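Local coordinates for phenylurea hydrolase B (Mycobacterium brisbanense, PDB 4WHB), which probably hydrolyses carbon-nitrogen bonds other than peptide bonds, as a zinc-dependent amidohydrolase acting on phenylurea herbicides such as diuron, at residues C[103-108]-C[435-440]; C[142-148]-C[174-180]; C[287-291]-C[331-337]; C[294-300]-C[338-344]. One frame throughout, in Å; residues are numbered along the deposited sequence.

Contact 1 (C[103-108]-C[435-440])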
# COMPACT_ATOMS: atom_id res chain seq x y z
N LEU C 103 6.74 39.68 -0.33
CA LEU C 103 7.16 41.07 -0.29
C LEU C 103 7.61 41.54 -1.66
O LEU C 103 7.29 42.65 -2.07
CB LEU C 103 8.30 41.21 0.73
CG LEU C 103 8.89 42.60 1.00
CD1 LEU C 103 7.78 43.57 1.42
CD2 LEU C 103 10.00 42.49 2.06
N ARG C 104 8.37 40.69 -2.36
CA ARG C 104 8.79 40.95 -3.74
C ARG C 104 7.53 41.24 -4.58
O ARG C 104 7.56 42.10 -5.45
CB ARG C 104 9.57 39.74 -4.30
CG ARG C 104 10.23 40.00 -5.65
CD ARG C 104 11.14 38.86 -6.19
NE ARG C 104 10.40 37.65 -6.56
CZ ARG C 104 10.91 36.62 -7.23
NH1 ARG C 104 12.16 36.60 -7.62
NH2 ARG C 104 10.16 35.57 -7.50
N ASN C 105 6.44 40.51 -4.32
CA ASN C 105 5.17 40.71 -5.02
C ASN C 105 4.25 41.76 -4.36
O ASN C 105 3.13 42.00 -4.79
CB ASN C 105 4.46 39.39 -5.16
CG ASN C 105 5.10 38.50 -6.21
OD1 ASN C 105 6.32 38.51 -6.41
ND2 ASN C 105 4.27 37.74 -6.89
N GLY C 106 4.75 42.40 -3.31
CA GLY C 106 4.05 43.51 -2.69
C GLY C 106 3.39 43.21 -1.35
O GLY C 106 2.82 44.12 -0.74
N VAL C 107 3.50 41.99 -0.85
CA VAL C 107 2.92 41.68 0.45
C VAL C 107 3.90 41.98 1.58
O VAL C 107 4.86 41.27 1.76
CB VAL C 107 2.46 40.21 0.53
CG1 VAL C 107 1.70 39.97 1.83
CG2 VAL C 107 1.62 39.81 -0.72
N THR C 108 3.64 43.04 2.32
CA THR C 108 4.53 43.51 3.39
C THR C 108 4.40 42.73 4.66
O THR C 108 5.33 42.65 5.43
CB THR C 108 4.23 44.99 3.70
OG1 THR C 108 2.82 45.18 3.92
CG2 THR C 108 4.72 45.88 2.52
N ILE C 435 4.33 46.65 -10.29
CA ILE C 435 4.78 47.35 -9.10
C ILE C 435 6.14 47.96 -9.33
O ILE C 435 7.13 47.22 -9.50
CB ILE C 435 4.86 46.38 -7.91
CG1 ILE C 435 3.46 45.91 -7.52
CG2 ILE C 435 5.54 47.03 -6.72
CD1 ILE C 435 3.40 44.75 -6.52
N THR C 436 6.21 49.29 -9.31
CA THR C 436 7.49 49.96 -9.49
C THR C 436 8.31 50.00 -8.22
O THR C 436 9.54 50.02 -8.28
CB THR C 436 7.30 51.39 -10.03
OG1 THR C 436 6.40 52.12 -9.17
CG2 THR C 436 6.78 51.27 -11.48
N GLU C 437 7.65 50.00 -7.06
CA GLU C 437 8.37 49.94 -5.78
C GLU C 437 7.53 49.36 -4.67
O GLU C 437 6.29 49.53 -4.66
CB GLU C 437 8.87 51.34 -5.37
CG GLU C 437 10.38 51.49 -5.45
CD GLU C 437 10.80 52.92 -5.74
OE1 GLU C 437 9.97 53.68 -6.31
OE2 GLU C 437 11.98 53.29 -5.43
N VAL C 438 8.19 48.67 -3.75
CA VAL C 438 7.56 48.26 -2.51
C VAL C 438 8.30 48.85 -1.31
O VAL C 438 9.45 48.53 -1.10
CB VAL C 438 7.52 46.75 -2.39
CG1 VAL C 438 6.86 46.34 -1.07
CG2 VAL C 438 6.71 46.14 -3.52
N PHE C 439 7.63 49.70 -0.54
CA PHE C 439 8.23 50.26 0.66
C PHE C 439 7.68 49.57 1.91
O PHE C 439 6.48 49.24 1.97
CB PHE C 439 7.98 51.76 0.75
CG PHE C 439 9.10 52.60 0.16
CD1 PHE C 439 9.37 52.58 -1.20
CD2 PHE C 439 9.87 53.41 0.99
CE1 PHE C 439 10.37 53.34 -1.74
CE2 PHE C 439 10.89 54.16 0.46
CZ PHE C 439 11.14 54.13 -0.91
N GLN C 440 8.55 49.31 2.88
CA GLN C 440 8.15 48.62 4.10
C GLN C 440 8.78 49.28 5.31
O GLN C 440 9.96 49.61 5.28
CB GLN C 440 8.55 47.14 4.04
CG GLN C 440 7.71 46.23 4.94
CD GLN C 440 8.47 44.96 5.30
OE1 GLN C 440 8.13 43.86 4.85
NE2 GLN C 440 9.51 45.11 6.12

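Contact 2 (C[142-148]-C[174-180])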
# COMPACT_ATOMS: atom_id res chain seq x y z
N THR C 142 1.94 25.83 15.27
CA THR C 142 1.20 24.70 14.70
C THR C 142 -0.26 24.97 14.86
O THR C 142 -0.62 25.86 15.57
CB THR C 142 1.48 23.37 15.41
OG1 THR C 142 0.70 22.32 14.81
CG2 THR C 142 1.20 23.49 16.90
N ILE C 143 -1.12 24.21 14.22
CA ILE C 143 -2.53 24.33 14.48
C ILE C 143 -2.83 23.27 15.52
O ILE C 143 -2.52 22.09 15.31
CB ILE C 143 -3.34 23.99 13.24
CG1 ILE C 143 -2.99 24.93 12.09
CG2 ILE C 143 -4.81 24.03 13.57
CD1 ILE C 143 -3.39 24.41 10.74
N VAL C 144 -3.45 23.66 16.62
CA VAL C 144 -3.66 22.74 17.72
C VAL C 144 -4.55 21.57 17.35
O VAL C 144 -5.58 21.72 16.67
CB VAL C 144 -4.33 23.49 18.91
CG1 VAL C 144 -4.65 22.56 20.06
CG2 VAL C 144 -3.46 24.63 19.41
N GLY C 145 -4.20 20.39 17.84
CA GLY C 145 -4.96 19.18 17.50
C GLY C 145 -4.62 18.53 16.20
O GLY C 145 -5.40 17.75 15.71
N MET C 146 -3.47 18.85 15.63
CA MET C 146 -3.06 18.25 14.36
C MET C 146 -1.65 17.64 14.44
O MET C 146 -0.76 18.19 15.11
CB MET C 146 -3.12 19.30 13.24
CG MET C 146 -3.95 18.87 12.03
SD MET C 146 -4.34 20.26 10.99
CE MET C 146 -2.66 21.02 10.81
N GLY C 147 -1.46 16.52 13.73
CA GLY C 147 -0.19 15.82 13.69
C GLY C 147 0.79 16.42 12.68
O GLY C 147 0.48 17.43 11.98
N GLY C 148 1.97 15.79 12.57
CA GLY C 148 3.07 16.30 11.76
C GLY C 148 2.94 16.09 10.28
O GLY C 148 1.97 15.53 9.80
N PHE C 174 7.31 20.37 14.42
CA PHE C 174 6.03 20.93 14.03
C PHE C 174 4.98 20.80 15.12
O PHE C 174 4.41 21.80 15.54
CB PHE C 174 5.55 20.21 12.78
CG PHE C 174 6.11 20.78 11.50
CD1 PHE C 174 7.37 20.42 11.07
CD2 PHE C 174 5.34 21.66 10.72
CE1 PHE C 174 7.88 20.93 9.88
CE2 PHE C 174 5.84 22.17 9.54
CZ PHE C 174 7.12 21.79 9.10
N GLU C 175 4.75 19.59 15.60
CA GLU C 175 3.63 19.32 16.51
C GLU C 175 3.81 20.05 17.85
O GLU C 175 2.80 20.41 18.51
CB GLU C 175 3.45 17.82 16.77
CG GLU C 175 3.82 16.91 15.61
CD GLU C 175 3.34 15.47 15.75
OE1 GLU C 175 2.47 15.07 14.98
OE2 GLU C 175 3.83 14.71 16.61
N ALA C 176 5.07 20.27 18.24
CA ALA C 176 5.45 20.77 19.54
C ALA C 176 4.78 19.89 20.60
O ALA C 176 4.75 18.61 20.46
CB ALA C 176 5.06 22.21 19.70
N GLY C 177 4.28 20.52 21.67
CA GLY C 177 3.72 19.75 22.76
C GLY C 177 2.24 19.78 22.68
O GLY C 177 1.56 19.13 23.46
N VAL C 178 1.76 20.56 21.73
CA VAL C 178 0.35 20.72 21.46
C VAL C 178 0.01 19.75 20.37
O VAL C 178 0.78 18.84 20.07
CB VAL C 178 0.09 22.13 21.01
CG1 VAL C 178 -1.35 22.51 21.08
CG2 VAL C 178 0.77 23.00 22.00
N GLY C 179 -1.15 19.89 19.79
CA GLY C 179 -1.46 19.10 18.64
C GLY C 179 -2.33 17.95 19.05
O GLY C 179 -2.94 17.94 20.12
N HIS C 180 -2.32 16.97 18.16
CA HIS C 180 -3.39 15.99 17.98
C HIS C 180 -3.53 14.89 19.00
O HIS C 180 -4.58 14.27 19.05
CB HIS C 180 -3.26 15.36 16.60
CG HIS C 180 -1.96 14.65 16.41
ND1 HIS C 180 -0.78 15.13 16.91
CD2 HIS C 180 -1.67 13.45 15.85
CE1 HIS C 180 0.19 14.28 16.64
NE2 HIS C 180 -0.32 13.27 15.95

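Contact 3 (C[287-291]-C[331-337])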
# COMPACT_ATOMS: atom_id res chain seq x y z
N ILE C 287 -24.99 31.89 7.90
CA ILE C 287 -24.50 33.11 7.26
C ILE C 287 -24.99 34.28 8.09
O ILE C 287 -24.23 35.20 8.41
CB ILE C 287 -25.01 33.27 5.81
CG1 ILE C 287 -24.23 32.36 4.86
CG2 ILE C 287 -24.84 34.70 5.35
CD1 ILE C 287 -25.07 31.33 4.16
N ASP C 288 -26.26 34.21 8.48
CA ASP C 288 -26.86 35.27 9.27
C ASP C 288 -26.59 35.12 10.74
O ASP C 288 -27.19 35.82 11.54
CB ASP C 288 -28.37 35.36 9.01
CG ASP C 288 -28.68 36.35 7.92
OD1 ASP C 288 -28.80 37.61 8.18
OD2 ASP C 288 -28.75 35.85 6.77
N LYS C 289 -25.75 34.16 11.09
CA LYS C 289 -25.13 34.11 12.42
C LYS C 289 -23.74 34.75 12.39
O LYS C 289 -23.49 35.68 13.14
CB LYS C 289 -25.09 32.71 12.98
CG LYS C 289 -26.23 32.49 13.99
CD LYS C 289 -26.34 31.06 14.49
CE LYS C 289 -25.04 30.67 15.15
NZ LYS C 289 -25.16 29.47 16.01
N ILE C 290 -22.84 34.28 11.51
CA ILE C 290 -21.56 34.96 11.28
C ILE C 290 -21.78 36.45 11.09
O ILE C 290 -21.29 37.23 11.88
CB ILE C 290 -20.85 34.45 10.01
CG1 ILE C 290 -20.38 33.00 10.21
CG2 ILE C 290 -19.72 35.42 9.56
CD1 ILE C 290 -20.74 32.12 9.02
N VAL C 291 -22.54 36.82 10.05
CA VAL C 291 -22.92 38.21 9.79
C VAL C 291 -23.47 38.85 11.06
O VAL C 291 -23.16 39.99 11.36
CB VAL C 291 -23.96 38.32 8.64
CG1 VAL C 291 -24.58 39.70 8.59
CG2 VAL C 291 -23.34 37.97 7.29
N ASN C 331 -22.82 34.15 -1.14
CA ASN C 331 -23.84 34.39 -0.14
C ASN C 331 -23.26 35.25 0.98
O ASN C 331 -23.87 36.23 1.36
CB ASN C 331 -24.40 33.08 0.44
CG ASN C 331 -24.94 32.15 -0.64
OD1 ASN C 331 -24.94 32.49 -1.82
ND2 ASN C 331 -25.40 30.99 -0.23
N LEU C 332 -22.07 34.89 1.47
CA LEU C 332 -21.39 35.66 2.50
C LEU C 332 -20.92 37.03 1.98
O LEU C 332 -20.96 38.03 2.71
CB LEU C 332 -20.20 34.88 3.05
CG LEU C 332 -20.59 33.65 3.86
CD1 LEU C 332 -19.38 32.73 3.98
CD2 LEU C 332 -21.11 34.03 5.24
N ILE C 333 -20.48 37.07 0.73
CA ILE C 333 -20.12 38.34 0.10
C ILE C 333 -21.34 39.26 -0.03
O ILE C 333 -21.33 40.42 0.41
CB ILE C 333 -19.49 38.11 -1.29
CG1 ILE C 333 -18.08 37.54 -1.10
CG2 ILE C 333 -19.41 39.41 -2.06
CD1 ILE C 333 -17.50 36.90 -2.34
N SER C 334 -22.38 38.72 -0.62
CA SER C 334 -23.60 39.47 -0.82
C SER C 334 -24.42 39.59 0.47
O SER C 334 -25.42 40.30 0.48
CB SER C 334 -24.44 38.83 -1.95
OG SER C 334 -24.36 37.41 -1.89
N ALA C 335 -24.02 38.89 1.52
CA ALA C 335 -24.59 39.15 2.85
C ALA C 335 -23.69 40.04 3.63
O ALA C 335 -23.95 40.30 4.82
CB ALA C 335 -24.77 37.85 3.64
N ASN C 336 -22.63 40.52 2.99
CA ASN C 336 -21.62 41.32 3.67
C ASN C 336 -21.10 40.64 4.92
O ASN C 336 -21.05 41.24 6.00
CB ASN C 336 -22.12 42.71 4.01
CG ASN C 336 -21.87 43.70 2.91
OD1 ASN C 336 -20.81 44.37 2.88
ND2 ASN C 336 -22.84 43.81 1.98
N ALA C 337 -20.70 39.39 4.78
CA ALA C 337 -19.86 38.81 5.80
C ALA C 337 -18.54 39.58 5.76
O ALA C 337 -18.04 39.94 4.68
CB ALA C 337 -19.64 37.34 5.54

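Contact 4 (C[294-300]-C[338-344])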
# COMPACT_ATOMS: atom_id res chain seq x y z
N ASP C 294 -20.64 38.59 14.27
CA ASP C 294 -19.54 39.51 14.18
C ASP C 294 -18.10 39.03 14.41
O ASP C 294 -17.32 39.65 15.16
CB ASP C 294 -19.83 40.69 15.10
CG ASP C 294 -21.20 41.29 14.83
OD1 ASP C 294 -22.19 40.75 15.40
OD2 ASP C 294 -21.28 42.27 14.03
N SER C 295 -17.73 37.93 13.74
CA SER C 295 -16.33 37.50 13.64
C SER C 295 -15.94 37.39 12.17
O SER C 295 -16.80 37.14 11.30
CB SER C 295 -16.16 36.18 14.33
OG SER C 295 -17.07 35.23 13.84
N TRP C 296 -14.66 37.64 11.87
CA TRP C 296 -14.25 37.79 10.48
C TRP C 296 -14.17 36.45 9.74
O TRP C 296 -13.95 35.40 10.36
CB TRP C 296 -12.93 38.51 10.41
CG TRP C 296 -13.02 39.97 10.77
CD1 TRP C 296 -13.20 40.50 12.01
CD2 TRP C 296 -12.89 41.08 9.87
NE1 TRP C 296 -13.23 41.86 11.93
CE2 TRP C 296 -13.04 42.24 10.63
CE3 TRP C 296 -12.69 41.20 8.50
CZ2 TRP C 296 -12.98 43.52 10.05
CZ3 TRP C 296 -12.64 42.46 7.93
CH2 TRP C 296 -12.79 43.60 8.69
N ALA C 297 -14.37 36.47 8.42
CA ALA C 297 -14.46 35.23 7.61
C ALA C 297 -13.54 35.25 6.39
O ALA C 297 -13.74 36.03 5.45
CB ALA C 297 -15.88 35.02 7.16
N GLY C 298 -12.53 34.40 6.40
CA GLY C 298 -11.66 34.26 5.25
C GLY C 298 -12.22 33.25 4.27
O GLY C 298 -12.83 32.24 4.66
N LEU C 299 -12.02 33.53 3.00
CA LEU C 299 -12.47 32.67 1.95
C LEU C 299 -11.24 32.39 1.12
O LEU C 299 -10.38 33.29 0.99
CB LEU C 299 -13.51 33.36 1.06
CG LEU C 299 -14.83 33.88 1.60
CD1 LEU C 299 -14.54 35.16 2.35
CD2 LEU C 299 -15.81 34.18 0.48
N GLN C 300 -11.14 31.17 0.57
CA GLN C 300 -10.08 30.87 -0.33
C GLN C 300 -10.70 30.58 -1.66
O GLN C 300 -11.72 29.86 -1.70
CB GLN C 300 -9.25 29.68 0.16
CG GLN C 300 -9.29 29.44 1.67
CD GLN C 300 -7.96 28.92 2.22
OE1 GLN C 300 -7.03 28.64 1.49
NE2 GLN C 300 -7.87 28.77 3.50
N LYS C 338 -17.98 39.86 6.91
CA LYS C 338 -16.66 40.48 6.95
C LYS C 338 -15.62 39.46 6.45
O LYS C 338 -15.55 38.32 6.95
CB LYS C 338 -16.34 40.95 8.37
CG LYS C 338 -17.43 41.85 8.96
CD LYS C 338 -17.28 42.02 10.45
CE LYS C 338 -17.22 40.69 11.16
NZ LYS C 338 -18.27 39.76 10.77
N ILE C 339 -14.84 39.87 5.46
CA ILE C 339 -14.07 38.96 4.64
C ILE C 339 -12.57 39.16 4.85
O ILE C 339 -12.12 40.25 5.14
CB ILE C 339 -14.49 39.12 3.15
CG1 ILE C 339 -15.88 38.52 2.92
CG2 ILE C 339 -13.46 38.51 2.16
CD1 ILE C 339 -16.59 39.15 1.76
N LEU C 340 -11.83 38.06 4.72
CA LEU C 340 -10.38 38.03 4.98
C LEU C 340 -9.62 37.51 3.76
O LEU C 340 -10.17 36.80 2.97
CB LEU C 340 -10.14 37.11 6.17
CG LEU C 340 -8.84 37.32 6.93
CD1 LEU C 340 -9.04 38.49 7.85
CD2 LEU C 340 -8.49 36.08 7.76
N LEU C 341 -8.37 37.86 3.60
CA LEU C 341 -7.55 37.26 2.53
C LEU C 341 -6.89 36.01 3.07
O LEU C 341 -5.98 36.05 3.89
CB LEU C 341 -6.50 38.22 1.94
CG LEU C 341 -6.00 37.83 0.55
CD1 LEU C 341 -5.41 39.02 -0.19
CD2 LEU C 341 -4.94 36.75 0.63
N ASN C 342 -7.37 34.88 2.56
CA ASN C 342 -6.82 33.57 2.84
C ASN C 342 -6.61 32.80 1.55
O ASN C 342 -7.55 32.52 0.80
CB ASN C 342 -7.78 32.79 3.75
CG ASN C 342 -7.85 33.34 5.19
OD1 ASN C 342 -7.06 34.18 5.59
ND2 ASN C 342 -8.81 32.84 5.96
N THR C 343 -5.35 32.47 1.28
CA THR C 343 -5.02 31.31 0.40
C THR C 343 -4.02 30.48 1.17
O THR C 343 -2.97 30.95 1.43
CB THR C 343 -4.43 31.76 -0.93
OG1 THR C 343 -3.15 32.37 -0.71
CG2 THR C 343 -5.35 32.80 -1.63
N ASP C 344 -4.32 29.24 1.52
CA ASP C 344 -3.33 28.44 2.22
C ASP C 344 -2.28 28.38 1.14
O ASP C 344 -2.62 28.04 0.03
CB ASP C 344 -3.87 27.03 2.53
CG ASP C 344 -4.43 26.86 3.96
OD1 ASP C 344 -3.95 27.52 4.87
OD2 ASP C 344 -5.33 26.05 4.17

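Contact 1 (C[103-108]-C[435-440])
Residues 103-108 leave helix 91-104 through a Schellman turn and enter barrel strand 107-112. Residues 435-440 form a strand, kinked at T436, that pairs antiparallel with strand 418-421, beside the barrel. The contact joins the amidohydrolase barrel to this C-terminal pair. V438 is central. Its chi1 is t, which sets CG1 3.8 Å from L103 CD1 and 4.2 Å from T108 CG2. V438 CG2 then rests 3.8 Å from G106 CA and 3.8 Å from L103 O. L103 leaves its backbone sideways, but its t,p rotamer brings the end of the side chain to the strand. T108 is p. This points its methyl at the strand, with T108 CG2 3.8 Å from F439 O and 3.9 Å from Q440 CG. T108 OG1 makes a weak hydrogen bond to Y61 O. I435 is m,t, so its extended arm puts CD1 3.3 Å from N105 O and 4.1 Å from G106 CA. G106 has positive phi (106°), and G106 N is hydrogen-bonded to L103 O at 2.8 Å. A CB here would press on I435 CD1. Backbone hydrogen bonds run to flanking strands instead, from G106 to Y61 and from F439 to F418. The chemistry is mainly apolar. It implies that side-chain packing, not direct strand pairing, joins these two parts.

Contact 2 (C[142-148]-C[174-180])
H180 lays one face of its imidazole over the backbone of G147, with G147 N 3.3 Å from H180 CG. The contact packs a beta turn of this TIM-barrel enzyme against the chain that follows another. A type II turn runs from I143 to M146, in the loop after barrel strand 136-139. A type II' turn runs from E175 to V178, at the end of helix 164-175. G145 has positive phi, as expected at the third position of a type II turn. A176 also has positive phi and leads the chain out of the helix. The backbones come very close: G145 C is 3.3 Å from H180 CA, and G145 N is 3.1 Å from G179 CA. A CH...O contact joins G145 CA to G179 O at 3.5 Å. G179 has no room for a CB, which would run into M146 O. V144 CG2 meets V178 CG1 at 3.4 Å and closes one part of the gap. T142 fills another, with its CB 3.3 Å from F174 O. M146 turns its CA-to-CB bond away from residues 174-180, and its side chain is about 8 Å from that of zinc-binding residue H273. H180 also packs on R226 of the second subunit. G147 N is hydrogen-bonded to D153 OD2. Next, G148 N gives a weak hydrogen bond to E175 OE1, at 2.6 Å with an N-H...O angle of 117°.

Contact 3 (C[287-291]-C[331-337])
Two outer helices of the barrel meet here, 287-293 and the end of 326-334. Of residues 287-291, I287 has the most area covered by the other segment. It fills a hollow lined by N331, L332 and A335. I287 CG2 sits 3.6 Å from A335 CB, I287 CG1 is 3.6 Å from L332 CD2, and I287 CD1 is 4.2 Å from N331 CB. L332 answers in the other direction. Its CD2 lies against I287 and is 4.3 Å from I290 CD1. One turn on from I287, V291 CG2 enters a second hollow, 3.4 Å from A335 O and 3.9 Å from both A335 CB and A337 CA. That hollow exists because helix 326-334 ends in a Schellman motif. N336 takes positive phi, and the chain bends back to bring A337 beside V291. Small alanines leave space for the branched side chains. I290 also touches L260 and V264 of helix 257-265. No hydrogen bond crosses the contact. Its chemistry implies that fit of shape and burial of apolar surface hold the helices together.

Contact 4 (C[294-300]-C[338-344])
A297 N donates a hydrogen bond to K338 O at 2.6 Å, the shortest between the segments. A297 O accepts a weak bond from L340 N at 2.9 Å and a CH...O contact from I339 CA at 3.1 Å. S295 O is bonded by K338 NZ at 3.1 Å. The lysine reaches it by curling beside W296, and K338 CB lies over the six-membered ring, 3.9 Å from its centroid. Strands 296-299 and 339-341 are parallel neighbours of the TIM barrel, joined by a beta-alpha-beta crossover. G298 and L340 have CA atoms 4.0 Å apart, and a CB on G298 would be tight against L340 CB. L299 CD1 packs on I339 CG2 at 3.5 Å, on the face that also carries A297, opposite that of L340. Further along the pairing loosens. L299 O is 2.9 Å from N342 O, but both are acceptors; W375 NE1 supplies the hydrogen bond to L299 O. Q300 N donates to N275 OD1. The L341 backbone bonds back to G64. The Q300 side chain touches zinc-binding H273, and Q300 OE1 accepts from the backbone N of zinc-binding D344 at 2.8 Å; this chain holds no zinc.

In the fold
Contacts 2, 3 and 4 lie in the amidohydrolase barrel, and contact 1 joins it to the C-terminal strands. Contacts 3 and 4 are the closest pair, with centres 11 Å apart. Helix 287-293 leads into strand 296-299, and helix 326-334 into strand 339-341, so the outer layer rests on the inner one; I333 CG1 meets I339 CD1 at 3.6 Å. Contact 4 carries D344 of the zinc site, although no zinc is bound to this chain. The side chain of M146 in contact 2 is about 8 Å from that of H273. Contact 1 lies away from the site, its centre 22 Å from that of contact 4. Along the chain it encloses the other three.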